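Long-range contacts in penicillin-binding protein activator LpoB (Salmonella enterica subsp. enterica serovar Typhimurium, PDB 4Q6V), which probably regulates peptidoglycan synthesis as an outer-membrane lipoprotein that activates penicillin-binding protein 1B, the chain here being its C-terminal domain: residues V31-G37 with S102-V108; T21-L27 with G95-L100; Q8-M14 with A51-N55; Y1-A6 with G131-Q135. One frame throughout, in Å; residues are numbered along the deposited sequence.

Contact 1 of 4, residues V31-G37 with S102-V108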
loop_
_atom_site.group_PDB
_atom_site.type_symbol
_atom_site.label_atom_id
_atom_site.label_comp_id
_atom_site.label_asym_id
_atom_site.label_seq_id
_atom_site.Cartn_x
_atom_site.Cartn_y
_atom_site.Cartn_z
ATOM N N VAL A 31 -3.027 3.731 3.342
ATOM C CA VAL A 31 -3.290 2.956 4.540
ATOM C C VAL A 31 -4.740 3.218 4.987
ATOM O O VAL A 31 -5.193 4.381 5.105
ATOM C CB VAL A 31 -2.304 3.278 5.675
ATOM C CG1 VAL A 31 -2.558 2.444 6.918
ATOM C CG2 VAL A 31 -0.850 3.197 5.224
ATOM N N ASN A 32 -5.486 2.146 5.172
ATOM C CA ASN A 32 -6.867 2.193 5.572
ATOM C C ASN A 32 -7.059 2.029 7.091
ATOM O O ASN A 32 -6.676 1.033 7.684
ATOM C CB ASN A 32 -7.633 1.105 4.835
ATOM C CG ASN A 32 -9.073 0.950 5.275
ATOM O OD1 ASN A 32 -9.775 1.933 5.452
ATOM N ND2 ASN A 32 -9.548 -0.294 5.425
ATOM N N ASN A 33 -7.707 3.010 7.690
ATOM C CA ASN A 33 -7.960 3.029 9.137
ATOM C C ASN A 33 -9.244 2.305 9.477
ATOM O O ASN A 33 -10.333 2.781 9.145
ATOM C CB ASN A 33 -8.037 4.464 9.633
ATOM C CG ASN A 33 -8.463 4.579 11.108
ATOM O OD1 ASN A 33 -8.193 3.690 11.899
ATOM N ND2 ASN A 33 -9.039 5.730 11.490
ATOM N N ARG A 34 -9.093 1.156 10.135
ATOM C CA ARG A 34 -10.217 0.387 10.630
ATOM C C ARG A 34 -10.235 0.333 12.167
ATOM O O ARG A 34 -10.895 -0.504 12.727
ATOM C CB ARG A 34 -10.151 -1.035 10.066
ATOM C CG ARG A 34 -10.124 -1.125 8.542
ATOM C CD ARG A 34 -10.718 -2.425 8.018
ATOM N NE ARG A 34 -9.971 -3.589 8.543
ATOM C CZ ARG A 34 -10.387 -4.452 9.492
ATOM N NH1 ARG A 34 -11.598 -4.334 10.063
ATOM N NH2 ARG A 34 -9.593 -5.460 9.891
ATOM N N THR A 35 -9.495 1.194 12.844
ATOM C CA THR A 35 -9.479 1.246 14.312
ATOM C C THR A 35 -10.787 1.889 14.834
ATOM O O THR A 35 -11.617 2.409 14.046
ATOM C CB THR A 35 -8.271 2.012 14.870
ATOM O OG1 THR A 35 -8.472 3.438 14.670
ATOM C CG2 THR A 35 -6.987 1.615 14.163
ATOM N N ASN A 36 -10.912 1.905 16.178
ATOM C CA ASN A 36 -12.019 2.617 16.794
ATOM C C ASN A 36 -11.876 4.138 16.920
ATOM O O ASN A 36 -12.705 4.810 17.515
ATOM C CB ASN A 36 -12.348 2.000 18.135
ATOM C CG ASN A 36 -11.254 2.251 19.147
ATOM O OD1 ASN A 36 -10.088 2.087 18.825
ATOM N ND2 ASN A 36 -11.638 2.746 20.332
ATOM N N GLY A 37 -10.794 4.691 16.398
ATOM C CA GLY A 37 -10.501 6.107 16.518
ATOM C C GLY A 37 -10.000 6.698 15.213
ATOM O O GLY A 37 -9.766 5.962 14.252
ATOM N N SER A 102 -2.657 -1.957 2.533
ATOM C CA SER A 102 -2.379 -1.934 3.964
ATOM C C SER A 102 -3.508 -1.288 4.784
ATOM O O SER A 102 -4.282 -0.436 4.289
ATOM C CB SER A 102 -1.009 -1.263 4.201
ATOM O OG SER A 102 -1.036 0.059 3.779
ATOM N N SER A 103 -3.618 -1.707 6.041
ATOM C CA SER A 103 -4.641 -1.169 6.923
ATOM C C SER A 103 -4.243 -1.350 8.352
ATOM O O SER A 103 -3.527 -2.297 8.631
ATOM C CB SER A 103 -5.996 -1.861 6.708
ATOM O OG SER A 103 -5.933 -3.165 7.250
ATOM N N ALA A 104 -4.703 -0.431 9.210
ATOM C CA ALA A 104 -4.513 -0.479 10.653
ATOM C C ALA A 104 -5.861 -0.772 11.308
ATOM O O ALA A 104 -6.857 -0.154 10.957
ATOM C CB ALA A 104 -3.913 0.809 11.189
ATOM N N SER A 105 -5.896 -1.769 12.179
ATOM C CA SER A 105 -7.105 -2.190 12.838
ATOM C C SER A 105 -6.954 -2.438 14.331
ATOM O O SER A 105 -5.847 -2.338 14.914
ATOM C CB SER A 105 -7.652 -3.421 12.114
ATOM O OG SER A 105 -6.811 -4.584 12.197
ATOM N N GLY A 106 -8.080 -2.730 14.976
ATOM C CA GLY A 106 -8.110 -2.919 16.443
ATOM C C GLY A 106 -8.206 -1.606 17.234
ATOM O O GLY A 106 -8.826 -0.666 16.773
ATOM N N ASN A 107 -7.571 -1.550 18.402
ATOM C CA ASN A 107 -7.658 -0.342 19.228
ATOM C C ASN A 107 -6.835 0.828 18.724
ATOM O O ASN A 107 -5.694 0.663 18.269
ATOM C CB ASN A 107 -7.266 -0.699 20.655
ATOM C CG ASN A 107 -7.545 0.423 21.621
ATOM O OD1 ASN A 107 -8.707 0.679 21.956
ATOM N ND2 ASN A 107 -6.500 1.089 22.094
ATOM N N VAL A 108 -7.372 2.045 18.845
ATOM C CA VAL A 108 -6.731 3.218 18.310
ATOM C C VAL A 108 -5.314 3.434 18.884
ATOM O O VAL A 108 -4.384 3.863 18.201
ATOM C CB VAL A 108 -7.636 4.463 18.496
ATOM C CG1 VAL A 108 -7.776 4.807 19.965
ATOM C CG2 VAL A 108 -7.104 5.626 17.663
#
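Neighbouring parallel strands of the mixed sheet pair here, Asn32 beside Ser103 and Asn33 beside Ala104. Asn32 grips the partner strand on both sides of Ser103, its N donating to Ser102 O at 3.0 Å and its O receiving Ala104 N at 2.9 Å. The next rung, Arg34 N to Ala104 O, is 2.7 Å long and meets the carbonyl almost head-on, with a C=O...N angle of 178°. Further along the pairing frays. On the face shared with Ser103 and Ser105, Arg34 bends at chi3 and lays its guanidinium over Ser105 CB, which sits 3.5 Å from the plane of the group, offset toward its rim.

In the fold, strand 25-35 lies between 59-60 and 98-106, and 98-106 passes the sheet on through backbone bonds from Ser103 to Gln114 and Ser105 to Ala112.

Beyond Asn33 side chains shape the turn. Asn33 OD1 accepts Thr35 N in an Asx turn, Thr35 OG1 accepts Gly37 N in an ST turn, and Asn33 ND2 reaches Gly37 O at 2.9 Å, within the amide plane. Asn36 has CG wedged between its backbone N and carbonyl carbon (chi1 69°), which swings OD1 across to Val108 N at 2.7 Å. Val108 CG2 rests on Gly37 CA, 3.6 Å away.

Contact 2 of 4, residues T21-L27 with G95-L100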
loop_
_atom_site.group_PDB
_atom_site.type_symbol
_atom_site.label_atom_id
_atom_site.label_comp_id
_atom_site.label_asym_id
_atom_site.label_seq_id
_atom_site.Cartn_x
_atom_site.Cartn_y
_atom_site.Cartn_z
ATOM N N THR A 21 10.106 -8.401 -7.221
ATOM C CA THR A 21 11.290 -7.881 -7.867
ATOM C C THR A 21 11.480 -6.405 -7.513
ATOM O O THR A 21 10.618 -5.563 -7.768
ATOM C CB THR A 21 11.233 -8.089 -9.374
ATOM O OG1 THR A 21 10.343 -7.139 -9.954
ATOM C CG2 THR A 21 10.699 -9.486 -9.738
ATOM N N ALA A 22 12.629 -6.087 -6.915
ATOM C CA ALA A 22 12.990 -4.713 -6.633
ATOM C C ALA A 22 13.198 -3.916 -7.925
ATOM O O ALA A 22 13.644 -4.440 -8.945
ATOM C CB ALA A 22 14.241 -4.650 -5.745
ATOM N N GLY A 23 12.834 -2.627 -7.886
ATOM C CA GLY A 23 13.030 -1.720 -8.972
ATOM C C GLY A 23 11.831 -1.699 -9.905
ATOM O O GLY A 23 11.873 -1.052 -10.953
ATOM N N SER A 24 10.777 -2.438 -9.557
ATOM C CA SER A 24 9.571 -2.514 -10.399
ATOM C C SER A 24 8.589 -1.417 -9.993
ATOM O O SER A 24 8.839 -0.647 -9.054
ATOM C CB SER A 24 8.954 -3.911 -10.329
ATOM O OG SER A 24 8.816 -4.265 -8.988
ATOM N N VAL A 25 7.517 -1.286 -10.762
ATOM C CA VAL A 25 6.580 -0.206 -10.556
ATOM C C VAL A 25 5.529 -0.741 -9.578
ATOM O O VAL A 25 4.879 -1.797 -9.783
ATOM C CB VAL A 25 5.959 0.241 -11.868
ATOM C CG1 VAL A 25 5.004 1.414 -11.638
ATOM C CG2 VAL A 25 7.042 0.597 -12.903
ATOM N N LEU A 26 5.349 0.001 -8.503
ATOM C CA LEU A 26 4.488 -0.444 -7.388
ATOM C C LEU A 26 3.453 0.629 -7.141
ATOM O O LEU A 26 3.792 1.774 -6.946
ATOM C CB LEU A 26 5.332 -0.783 -6.177
ATOM C CG LEU A 26 4.546 -0.972 -4.872
ATOM C CD1 LEU A 26 3.789 -2.299 -4.832
ATOM C CD2 LEU A 26 5.532 -0.878 -3.726
ATOM N N LEU A 27 2.179 0.256 -7.156
ATOM C CA LEU A 27 1.112 1.078 -6.675
ATOM C C LEU A 27 0.821 0.894 -5.185
ATOM O O LEU A 27 0.384 -0.154 -4.746
ATOM C CB LEU A 27 -0.152 0.817 -7.513
ATOM C CG LEU A 27 -1.413 1.572 -7.124
ATOM C CD1 LEU A 27 -1.123 3.031 -6.891
ATOM C CD2 LEU A 27 -2.559 1.380 -8.114
ATOM N N GLY A 95 0.588 1.279 -15.447
ATOM C CA GLY A 95 1.722 0.414 -15.679
ATOM C C GLY A 95 2.355 -0.251 -14.452
ATOM O O GLY A 95 3.543 -0.586 -14.424
ATOM N N ALA A 96 1.556 -0.495 -13.415
ATOM C CA ALA A 96 2.097 -1.053 -12.161
ATOM C C ALA A 96 2.112 -2.563 -12.246
ATOM O O ALA A 96 1.153 -3.162 -12.776
ATOM C CB ALA A 96 1.248 -0.582 -11.006
ATOM N N GLN A 97 3.188 -3.176 -11.778
ATOM C CA GLN A 97 3.299 -4.640 -11.700
ATOM C C GLN A 97 2.669 -5.195 -10.416
ATOM O O GLN A 97 2.148 -6.325 -10.399
ATOM C CB GLN A 97 4.774 -5.026 -11.805
ATOM C CG GLN A 97 5.038 -6.538 -11.858
ATOM C CD GLN A 97 6.527 -6.877 -12.011
ATOM O OE1 GLN A 97 7.378 -5.992 -12.216
ATOM N NE2 GLN A 97 6.843 -8.156 -11.940
ATOM N N TYR A 98 2.705 -4.412 -9.339
ATOM C CA TYR A 98 2.172 -4.774 -8.060
ATOM C C TYR A 98 1.243 -3.730 -7.482
ATOM O O TYR A 98 1.362 -2.529 -7.761
ATOM C CB TYR A 98 3.310 -5.018 -7.060
ATOM C CG TYR A 98 4.389 -5.989 -7.476
ATOM C CD1 TYR A 98 4.207 -7.366 -7.365
ATOM C CD2 TYR A 98 5.593 -5.537 -7.960
ATOM C CE1 TYR A 98 5.208 -8.252 -7.734
ATOM C CE2 TYR A 98 6.589 -6.406 -8.340
ATOM C CZ TYR A 98 6.405 -7.758 -8.219
ATOM O OH TYR A 98 7.424 -8.601 -8.608
ATOM N N VAL A 99 0.294 -4.214 -6.670
ATOM C CA VAL A 99 -0.473 -3.344 -5.798
ATOM C C VAL A 99 -0.260 -3.717 -4.350
ATOM O O VAL A 99 -0.358 -4.913 -3.964
ATOM C CB VAL A 99 -1.984 -3.363 -6.145
ATOM C CG1 VAL A 99 -2.785 -2.704 -5.068
ATOM C CG2 VAL A 99 -2.247 -2.665 -7.449
ATOM N N LEU A 100 0.011 -2.713 -3.526
ATOM C CA LEU A 100 0.157 -2.937 -2.087
ATOM C C LEU A 100 -1.028 -2.401 -1.295
ATOM O O LEU A 100 -1.289 -1.177 -1.315
ATOM C CB LEU A 100 1.494 -2.388 -1.581
ATOM C CG LEU A 100 1.784 -2.606 -0.093
ATOM C CD1 LEU A 100 1.889 -4.057 0.253
ATOM C CD2 LEU A 100 3.106 -1.928 0.226
HETATM O O HOH W 1 7.140 -3.112 -13.035
#
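Tyr98, Leu27 and Val25 carry most of this contact, Tyr98 reaching along the 21-27 segment as far as Thr21. The tyrosine CG is anti to its carbonyl carbon (chi1 -53°), and from there the ring runs out toward the turn that precedes strand 25-35. Its OH accepts Thr21 N at 3.0 Å and is also hydrogen-bonded to Gly19 O, so two backbone groups hold the phenol end. Ser24 OG meets the ring at its edge, in plane, 3.2 Å from Tyr98 CE2. At the root of the side chain, Leu26 CD1 presses on Tyr98 CB at 3.5 Å, the two side chains crossing at about a right angle.

These strands, 25-35 and 98-106, are parallel neighbours inside a mixed sheet that has helices on both faces. Leu26 and Leu100 pack on Leu52 of helix 41-54, whereas Leu27 and Val99 face Ile90 and Ala91 of helix 84-94.

Leu27 is tied at both ends of its backbone. Its N donates to Tyr98 O, and its O takes Leu100 N at 2.9 Å in a nearly straight bond (N-H...O 174°). Its side chain lies alongside that of Val99, pointing the same way, and Leu27 CB is also 4.0 Å from Ala96 CB.

Val25 works differently. Its O accepts Gln97 N at 3.0 Å and, weakly, Tyr98 N, while its CB sits 3.6 Å from Gly95 O. A water accepts from Val25 N and donates to Gln97 OE1, bridging the two segments beside the strand start.

Contact 3 of 4, residues Q8-M14 with A51-N55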
loop_
_atom_site.group_PDB
_atom_site.type_symbol
_atom_site.label_atom_id
_atom_site.label_comp_id
_atom_site.label_asym_id
_atom_site.label_seq_id
_atom_site.Cartn_x
_atom_site.Cartn_y
_atom_site.Cartn_z
ATOM N N GLN A 8 9.137 -1.010 8.666
ATOM C CA GLN A 8 10.467 -1.378 8.167
ATOM C C GLN A 8 10.682 -2.879 8.122
ATOM O O GLN A 8 11.161 -3.423 7.122
ATOM C CB GLN A 8 11.593 -0.729 8.998
ATOM C CG GLN A 8 11.645 0.784 8.984
ATOM C CD GLN A 8 11.916 1.358 7.616
ATOM O OE1 GLN A 8 12.557 0.725 6.775
ATOM N NE2 GLN A 8 11.409 2.577 7.378
ATOM N N PRO A 9 10.350 -3.582 9.203
ATOM C CA PRO A 9 10.523 -5.016 9.177
ATOM C C PRO A 9 9.620 -5.713 8.156
ATOM O O PRO A 9 10.008 -6.741 7.631
ATOM C CB PRO A 9 10.159 -5.451 10.598
ATOM C CG PRO A 9 9.633 -4.269 11.314
ATOM C CD PRO A 9 10.139 -3.077 10.574
ATOM N N LEU A 10 8.419 -5.162 7.926
ATOM C CA LEU A 10 7.436 -5.790 7.024
ATOM C C LEU A 10 7.892 -5.546 5.585
ATOM O O LEU A 10 7.858 -6.439 4.744
ATOM C CB LEU A 10 6.068 -5.198 7.250
ATOM C CG LEU A 10 5.321 -5.557 8.535
ATOM C CD1 LEU A 10 3.993 -4.841 8.659
ATOM C CD2 LEU A 10 5.092 -7.054 8.558
ATOM N N VAL A 11 8.356 -4.338 5.302
ATOM C CA VAL A 11 8.912 -4.054 3.961
ATOM C C VAL A 11 10.122 -4.924 3.652
ATOM O O VAL A 11 10.316 -5.407 2.549
ATOM C CB VAL A 11 9.267 -2.583 3.795
ATOM C CG1 VAL A 11 10.144 -2.385 2.572
ATOM C CG2 VAL A 11 7.987 -1.767 3.697
ATOM N N SER A 12 10.954 -5.124 4.658
ATOM C CA SER A 12 12.144 -5.944 4.539
ATOM C C SER A 12 11.788 -7.383 4.258
ATOM O O SER A 12 12.416 -7.956 3.384
ATOM C CB SER A 12 12.961 -5.834 5.846
ATOM O OG SER A 12 14.104 -6.637 5.753
ATOM N N LYS A 13 10.773 -7.920 4.933
ATOM C CA LYS A 13 10.294 -9.258 4.710
ATOM C C LYS A 13 9.564 -9.413 3.368
ATOM O O LYS A 13 9.562 -10.490 2.757
ATOM C CB LYS A 13 9.311 -9.669 5.776
ATOM C CG LYS A 13 9.890 -9.753 7.177
ATOM C CD LYS A 13 8.835 -9.828 8.290
ATOM C CE LYS A 13 7.749 -10.844 7.952
ATOM N NZ LYS A 13 6.638 -10.863 8.948
HETATM N N MSE A 14 8.933 -8.331 2.911
HETATM C CA MSE A 14 8.241 -8.378 1.608
HETATM C C MSE A 14 9.265 -8.422 0.494
HETATM O O MSE A 14 9.063 -9.076 -0.510
HETATM C CB MSE A 14 7.372 -7.148 1.437
HETATM C CG MSE A 14 6.553 -7.184 0.149
HETATM SE SE MSE A 14 5.822 -5.385 -0.098
HETATM C CE MSE A 14 7.363 -4.567 -0.964
ATOM N N ALA A 51 9.612 4.100 3.046
ATOM C CA ALA A 51 10.188 2.790 3.297
ATOM C C ALA A 51 10.327 1.963 2.003
ATOM O O ALA A 51 11.305 1.232 1.832
ATOM C CB ALA A 51 9.393 1.993 4.321
ATOM N N LEU A 52 9.358 2.114 1.100
ATOM C CA LEU A 52 9.357 1.362 -0.143
ATOM C C LEU A 52 10.282 1.928 -1.204
ATOM O O LEU A 52 10.907 1.147 -1.948
ATOM C CB LEU A 52 7.939 1.311 -0.681
ATOM C CG LEU A 52 6.983 0.462 0.140
ATOM C CD1 LEU A 52 5.552 0.784 -0.215
ATOM C CD2 LEU A 52 7.269 -1.017 -0.029
ATOM N N ALA A 53 10.337 3.264 -1.299
ATOM C CA ALA A 53 11.238 3.961 -2.205
ATOM C C ALA A 53 12.703 3.836 -1.817
ATOM O O ALA A 53 13.554 3.936 -2.690
ATOM C CB ALA A 53 10.885 5.438 -2.295
ATOM N N ASN A 54 12.984 3.604 -0.538
ATOM C CA ASN A 54 14.348 3.561 -0.017
ATOM C C ASN A 54 14.865 2.136 0.027
ATOM O O ASN A 54 16.001 1.886 -0.378
ATOM C CB ASN A 54 14.426 4.198 1.390
ATOM C CG ASN A 54 14.157 5.702 1.378
ATOM O OD1 ASN A 54 14.105 6.358 0.330
ATOM N ND2 ASN A 54 13.976 6.277 2.560
ATOM N N ASN A 55 14.044 1.218 0.536
ATOM C CA ASN A 55 14.364 -0.212 0.478
ATOM C C ASN A 55 13.716 -0.893 -0.723
ATOM O O ASN A 55 12.498 -0.926 -0.855
ATOM C CB ASN A 55 13.962 -0.952 1.756
ATOM C CG ASN A 55 14.485 -0.293 3.022
ATOM O OD1 ASN A 55 13.760 -0.223 4.016
ATOM N ND2 ASN A 55 15.734 0.188 3.001
#
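Val11 and Leu52 meet at the middle of this helix-to-helix contact, Val11 CG2 touching Leu52 CD2 at 3.9 Å as the two side chains slant across each other. The same CG2 also leans on Ala51 CB at 4.1 Å. The other branch, CG1, is anti to the backbone N (chi1 166°), which turns it toward the C-terminal end of helix 41-54, where it lies 3.9 Å from Ala51 O and 4.2 Å from Asn55 CB. Leu52 CD2 has a second neighbour: the CE methyl of Met14, present here as selenomethionine, comes to 3.7 Å from it. That chain is bent at chi3 (84°), which brings CE round to the leucine; the two side chains cross at about a right angle.

At the outer margin Gln8 curls at chi2 and sets its NE2 3.7 Å from Ala51 CB. The amide nitrogen is hydrogen-bonded to Asn4 OD1, one turn earlier in helix 3-15, so a second-shell residue of its own helix fixes where the group sits.

Behind this first layer lies the sheet. Leu52 packs on Leu26 and Val28 of strand 25-35, Met14 on Leu117 of strand 112-119, and both reach Phe58. Helices 3-15 and 41-54 thus cover one face of the sheet together and meet each other above it.

Between the helices the interior of the contact is aliphatic, with the Gln8 amide at the margin. The contact therefore probably rests mainly on burial of apolar surface, which fixes no strict direction between the helices.

Contact 4 of 4, residues Y1-A6 with G131-Q135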
loop_
_atom_site.group_PDB
_atom_site.type_symbol
_atom_site.label_atom_id
_atom_site.label_comp_id
_atom_site.label_asym_id
_atom_site.label_seq_id
_atom_site.Cartn_x
_atom_site.Cartn_y
_atom_site.Cartn_z
ATOM N N TYR A 1 2.795 7.331 17.339
ATOM C CA TYR A 1 2.920 6.045 16.579
ATOM C C TYR A 1 4.287 5.950 15.947
ATOM O O TYR A 1 4.689 6.864 15.266
ATOM C CB TYR A 1 1.923 5.930 15.424
ATOM C CG TYR A 1 0.472 5.803 15.798
ATOM C CD1 TYR A 1 0.056 4.849 16.710
ATOM C CD2 TYR A 1 -0.494 6.606 15.205
ATOM C CE1 TYR A 1 -1.277 4.723 17.055
ATOM C CE2 TYR A 1 -1.826 6.475 15.539
ATOM C CZ TYR A 1 -2.214 5.541 16.476
ATOM O OH TYR A 1 -3.550 5.425 16.791
ATOM N N ASP A 2 4.955 4.828 16.174
ATOM C CA ASP A 2 6.198 4.495 15.493
ATOM C C ASP A 2 5.920 3.651 14.254
ATOM O O ASP A 2 6.023 2.421 14.309
ATOM C CB ASP A 2 7.138 3.716 16.421
ATOM C CG ASP A 2 8.524 3.532 15.821
ATOM O OD1 ASP A 2 8.824 4.193 14.794
ATOM O OD2 ASP A 2 9.301 2.730 16.389
ATOM N N TRP A 3 5.562 4.331 13.168
ATOM C CA TRP A 3 5.207 3.664 11.911
ATOM C C TRP A 3 6.378 2.929 11.247
ATOM O O TRP A 3 6.219 1.760 10.847
ATOM C CB TRP A 3 4.614 4.680 10.961
ATOM C CG TRP A 3 3.235 5.185 11.272
ATOM C CD1 TRP A 3 2.917 6.478 11.551
ATOM C CD2 TRP A 3 1.992 4.460 11.271
ATOM N NE1 TRP A 3 1.555 6.609 11.733
ATOM C CE2 TRP A 3 0.966 5.386 11.573
ATOM C CE3 TRP A 3 1.645 3.125 11.067
ATOM C CZ2 TRP A 3 -0.392 5.019 11.672
ATOM C CZ3 TRP A 3 0.298 2.762 11.135
ATOM C CH2 TRP A 3 -0.694 3.693 11.456
ATOM N N ASN A 4 7.552 3.564 11.210
ATOM C CA ASN A 4 8.787 2.888 10.748
ATOM C C ASN A 4 9.089 1.587 11.478
ATOM O O ASN A 4 9.437 0.568 10.889
ATOM C CB ASN A 4 10.004 3.831 10.815
ATOM C CG ASN A 4 10.170 4.744 9.586
ATOM O OD1 ASN A 4 9.854 4.380 8.451
ATOM N ND2 ASN A 4 10.691 5.933 9.798
ATOM N N GLY A 5 8.954 1.598 12.800
ATOM C CA GLY A 5 9.212 0.422 13.587
ATOM C C GLY A 5 8.359 -0.731 13.183
ATOM O O GLY A 5 8.832 -1.883 13.143
ATOM N N ALA A 6 7.101 -0.427 12.854
ATOM C CA ALA A 6 6.187 -1.408 12.301
ATOM C C ALA A 6 6.430 -1.727 10.815
ATOM O O ALA A 6 6.422 -2.915 10.413
ATOM C CB ALA A 6 4.773 -0.941 12.523
ATOM N N GLY A 131 2.060 -6.687 11.661
ATOM C CA GLY A 131 2.882 -6.265 12.795
ATOM C C GLY A 131 2.096 -5.323 13.684
ATOM O O GLY A 131 1.172 -4.680 13.238
ATOM N N ALA A 132 2.458 -5.240 14.954
ATOM C CA ALA A 132 1.816 -4.280 15.852
ATOM C C ALA A 132 2.490 -2.946 15.780
ATOM O O ALA A 132 3.706 -2.852 15.666
ATOM C CB ALA A 132 1.816 -4.812 17.281
ATOM N N VAL A 133 1.699 -1.887 15.826
ATOM C CA VAL A 133 2.220 -0.546 15.770
ATOM C C VAL A 133 2.315 -0.012 17.204
ATOM O O VAL A 133 1.300 0.261 17.846
ATOM C CB VAL A 133 1.297 0.366 14.963
ATOM C CG1 VAL A 133 1.835 1.801 14.924
ATOM C CG2 VAL A 133 1.032 -0.189 13.569
ATOM N N GLN A 134 3.548 0.165 17.671
ATOM C CA GLN A 134 3.839 0.729 18.987
ATOM C C GLN A 134 3.905 2.241 19.003
ATOM O O GLN A 134 3.635 2.928 18.015
ATOM C CB GLN A 134 5.194 0.224 19.479
ATOM C CG GLN A 134 5.111 -1.137 20.102
ATOM C CD GLN A 134 5.741 -2.167 19.212
ATOM O OE1 GLN A 134 6.739 -1.911 18.557
ATOM N NE2 GLN A 134 5.161 -3.348 19.177
ATOM N N GLN A 135 4.269 2.754 20.174
ATOM C CA GLN A 135 4.394 4.203 20.364
ATOM C C GLN A 135 5.864 4.648 20.371
ATOM O O GLN A 135 6.687 3.746 20.593
ATOM C CB GLN A 135 3.597 4.527 21.633
ATOM C CG GLN A 135 2.107 4.253 21.410
ATOM C CD GLN A 135 1.386 5.490 20.944
ATOM O OE1 GLN A 135 1.868 6.592 21.160
ATOM N NE2 GLN A 135 0.233 5.329 20.320
#
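Val133 points its two methyls at Tyr1, Trp3 and Ala6 where the N-capped start of helix 3-15 meets the chain just beyond edge strand 125-132, bringing the two ends of the modelled chain together. Asp2 is the N-cap, its OD1 accepting Gly5 N in a weak bond.

CG1 of Val133 is anti to its backbone N (chi1 179°) and stands over one face of the Trp3 indole, 4.0 Å above the plane and offset toward the rim. The CB of Tyr1 covers that same face. CG2 meets the same flank of the benzo ring one atom further on, 3.9 Å from Trp3 CZ3, and also touches Ala6 CB at 4.0 Å. Trp3 also touches Ala44 and Thr47 of helix 41-54, which ties the start of helix 3-15 to that helix.

Tyr1 slants past Val133, with Tyr1 CD1 4.0 Å from Val133 CG1. Gln135, bent at chi2, brings NE2 to 3.6 Å from Tyr1 CD1, the amide and ring planes 52° apart. Elsewhere the Tyr1 side chain touches Leu39, Val108 and Pro111.

The backbone adds one bond between the segments. Asp2 N donates to Gln134 O at 3.0 Å in a nearly straight N-H...O line, yet approaches from above the carbonyl plane, 36° out of it.

How the contacts relate
Contacts 1 and 2 lie along the same strand pair, 25-35 with 98-106, their centres 24 Å apart on opposite sides of the centre of the chain. Contact 3 packs over this sheet and touches contact 2: Leu52 CD1 is 3.7 Å from Leu100 CD2, making one apolar layer of helix and sheet. Contact 4 shares helix 3-15 with contact 3, their centres 13 Å apart, and Leu10 CD1 lies 4.0 Å from Gly131 N. It closes a loop of chain in which the other three are nested, and meets contact 1 where Tyr1 packs against Val108. Contacts 2 and 4 stay about 11 Å apart at their nearest atoms.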